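Local coordinates for caprin-2 (Danio rerio, PDB 4OUS), which probably acts in canonical Wnt signalling through a C1q domain that forms trimers and binds calcium, at residues Tyr118-Ser121 / Trp122-Thr126. The protein carries 1 engineered substitution. Sequence-based numbering, arbitrary orientation. Where two conformers were deposited one is given.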
ATOM      1  N   TYR A 118     -15.149  -4.981   7.689  1.00  6.62           N
ATOM      2  CA  TYR A 118     -16.056  -5.324   6.614  1.00  7.07           C
ATOM      3  C   TYR A 118     -15.521  -6.447   5.742  1.00  6.41           C
ATOM      4  O   TYR A 118     -14.412  -6.354   5.195  1.00  7.88           O
ATOM      5  CB  TYR A 118     -16.315  -4.095   5.740  1.00  7.89           C
ATOM      6  CG  TYR A 118     -17.367  -4.334   4.689  1.00  8.68           C
ATOM      7  CD1 TYR A 118     -18.715  -4.236   5.003  1.00 10.53           C
ATOM      8  CD2 TYR A 118     -17.019  -4.679   3.388  1.00  8.71           C
ATOM      9  CE1 TYR A 118     -19.689  -4.466   4.050  1.00 13.09           C
ATOM     10  CE2 TYR A 118     -17.986  -4.910   2.429  1.00 10.58           C
ATOM     11  CZ  TYR A 118     -19.316  -4.801   2.763  1.00 11.12           C
ATOM     12  OH  TYR A 118     -20.283  -5.027   1.809  1.00 15.33           O
ATOM     13  N   GLY A 119     -16.315  -7.498   5.595  1.00  7.69           N
ATOM     14  CA  GLY A 119     -15.998  -8.575   4.680  1.00  8.65           C
ATOM     15  C   GLY A 119     -17.112  -8.801   3.684  1.00  8.34           C
ATOM     16  O   GLY A 119     -18.290  -8.834   4.050  1.00 11.30           O
ATOM     17  N   SER A 120     -16.748  -8.949   2.417  1.00  8.59           N
ATOM     18  CA  SER A 120     -17.702  -9.336   1.386  1.00  9.42           C
ATOM     19  C   SER A 120     -16.978 -10.030   0.245  1.00  8.83           C
ATOM     20  O   SER A 120     -15.750 -10.086   0.214  1.00  8.32           O
ATOM     21  CB  SER A 120     -18.470  -8.128   0.854  1.00 11.02           C
ATOM     22  OG  SER A 120     -17.700  -7.444  -0.120  1.00 11.09           O
ATOM     23  N   SER A 121     -17.755 -10.540  -0.702  1.00  9.40           N
ATOM     24  CA  SER A 121     -17.194 -11.214  -1.860  1.00  9.88           C
ATOM     25  C   SER A 121     -16.377 -10.290  -2.760  1.00  9.80           C
ATOM     26  O   SER A 121     -15.682 -10.776  -3.645  1.00 10.98           O
ATOM     27  CB  SER A 121     -18.306 -11.872  -2.682  1.00 11.85           C
ATOM     28  OG  SER A 121     -19.168 -10.895  -3.233  1.00 17.29           O
ATOM     29  N   TRP A 122     -16.445  -8.972  -2.560  1.00  8.80           N
ATOM     30  CA  TRP A 122     -15.611  -8.081  -3.371  1.00  8.63           C
ATOM     31  C   TRP A 122     -14.221  -7.855  -2.761  1.00  7.78           C
ATOM     32  O   TRP A 122     -13.396  -7.170  -3.358  1.00  8.13           O
ATOM     33  CB  TRP A 122     -16.316  -6.749  -3.648  1.00  9.41           C
ATOM     34  CG  TRP A 122     -17.014  -6.749  -4.992  1.00  9.89           C
ATOM     35  CD1 TRP A 122     -17.329  -7.840  -5.750  1.00 11.13           C
ATOM     36  CD2 TRP A 122     -17.464  -5.604  -5.734  1.00  9.86           C
ATOM     37  NE1 TRP A 122     -17.959  -7.448  -6.912  1.00 12.47           N
ATOM     38  CE2 TRP A 122     -18.049  -6.079  -6.925  1.00 12.27           C
ATOM     39  CE3 TRP A 122     -17.431  -4.225  -5.503  1.00 11.71           C
ATOM     40  CZ2 TRP A 122     -18.593  -5.220  -7.881  1.00 13.00           C
ATOM     41  CZ3 TRP A 122     -17.975  -3.378  -6.452  1.00 12.66           C
ATOM     42  CH2 TRP A 122     -18.544  -3.877  -7.625  1.00 13.92           C
ATOM     43  N   LYS A 123     -13.976  -8.433  -1.587  0.51  7.07           N
ATOM     44  CA  LYS A 123     -12.620  -8.572  -1.060  0.51  6.41           C
ATOM     45  C   LYS A 123     -11.916  -7.218  -0.875  0.51  6.22           C
ATOM     46  O   LYS A 123     -10.874  -6.938  -1.477  0.51  6.44           O
ATOM     47  CB  LYS A 123     -11.820  -9.513  -1.971  0.51  7.47           C
ATOM     48  CG  LYS A 123     -12.445 -10.913  -2.037  0.51  7.59           C
ATOM     49  CD  LYS A 123     -11.859 -11.781  -3.147  0.51  8.99           C
ATOM     50  CE  LYS A 123     -12.571 -11.583  -4.479  0.51 10.30           C
ATOM     51  NZ  LYS A 123     -13.803 -12.415  -4.565  0.51 12.16           N
ATOM     52  N   TYR A 124     -12.507  -6.385  -0.021  1.00  6.42           N
ATOM     53  CA  TYR A 124     -11.921  -5.103   0.365  1.00  6.12           C
ATOM     54  C   TYR A 124     -10.795  -5.249   1.385  1.00  5.45           C
ATOM     55  O   TYR A 124      -9.845  -4.463   1.386  1.00  7.32           O
ATOM     56  CB  TYR A 124     -12.988  -4.187   0.964  1.00  7.03           C
ATOM     57  CG  TYR A 124     -14.063  -3.771   0.007  1.00  6.44           C
ATOM     58  CD1 TYR A 124     -13.902  -2.653  -0.794  1.00  6.81           C
ATOM     59  CD2 TYR A 124     -15.254  -4.481  -0.091  1.00  7.84           C
ATOM     60  CE1 TYR A 124     -14.886  -2.252  -1.672  1.00  8.00           C
ATOM     61  CE2 TYR A 124     -16.248  -4.086  -0.973  1.00  8.50           C
ATOM     62  CZ  TYR A 124     -16.052  -2.967  -1.753  1.00  6.95           C
ATOM     63  OH  TYR A 124     -17.012  -2.544  -2.639  1.00  9.92           O
ATOM     64  N   SER A 125     -10.923  -6.234   2.270  1.00  5.63           N
ATOM     65  CA  SER A 125     -10.045  -6.380   3.422  1.00  5.35           C
ATOM     66  C   SER A 125      -9.071  -7.515   3.184  1.00  5.21           C
ATOM     67  O   SER A 125      -9.480  -8.682   3.091  1.00  5.99           O
ATOM     68  CB  SER A 125     -10.877  -6.612   4.683  1.00  5.79           C
ATOM     69  OG  SER A 125     -11.670  -5.462   4.953  1.00  6.22           O
ATOM     70  N   THR A 126      -7.794  -7.163   3.066  1.00  5.27           N
ATOM     71  CA  THR A 126      -6.768  -8.030   2.509  1.00  5.72           C
ATOM     72  C   THR A 126      -5.479  -7.994   3.327  1.00  4.81           C
ATOM     73  O   THR A 126      -5.183  -7.022   4.031  1.00  5.60           O
ATOM     74  CB  THR A 126      -6.419  -7.596   1.090  1.00  5.98           C
ATOM     75  OG1 THR A 126      -5.968  -6.238   1.162  1.00  6.76           O
ATOM     76  CG2 THR A 126      -7.622  -7.705   0.155  1.00  7.28           C
TER
HETATM   77  O   HOH W   1     -13.542  -7.581   2.556  1.00  8.78           O
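Two donors grip the carbonyl O of Tyr118: Ser125 OG at 2.9 Å, lying in the carbonyl plane, and a water at 3.0 Å. That water also accepts from Ser125 N, so it bridges the two arms of a loop leading into strand 125-134 of the C1q jelly roll. Ser120 OG sits between its own backbone N and carbonyl carbon (chi1 82°), which places it where it accepts from Trp122 N at 3.1 Å. The same OG lies at the edge of the Tyr124 ring, near its plane. Beside it, Tyr118 CE2 meets Tyr124 CD2 at 3.7 Å; the two rings meet obliquely, their planes 68° apart. Beyond this contact, the Tyr118 ring meets His91 edge-to-face, and a neighbouring subunit covers the other arm, where its His113 meets Trp122 edge-to-face and its Tyr69 packs on Tyr124. In one of its two conformers the Lys123 chain curls back until NZ lies 2.7 Å from Ser121 O, a bond that stays tentative. The loop reverses through a type I beta turn from Ser120 to Lys123, closed by Lys123 N to Ser120 O at 3.0 Å, with the donor 52° out of the carbonyl plane.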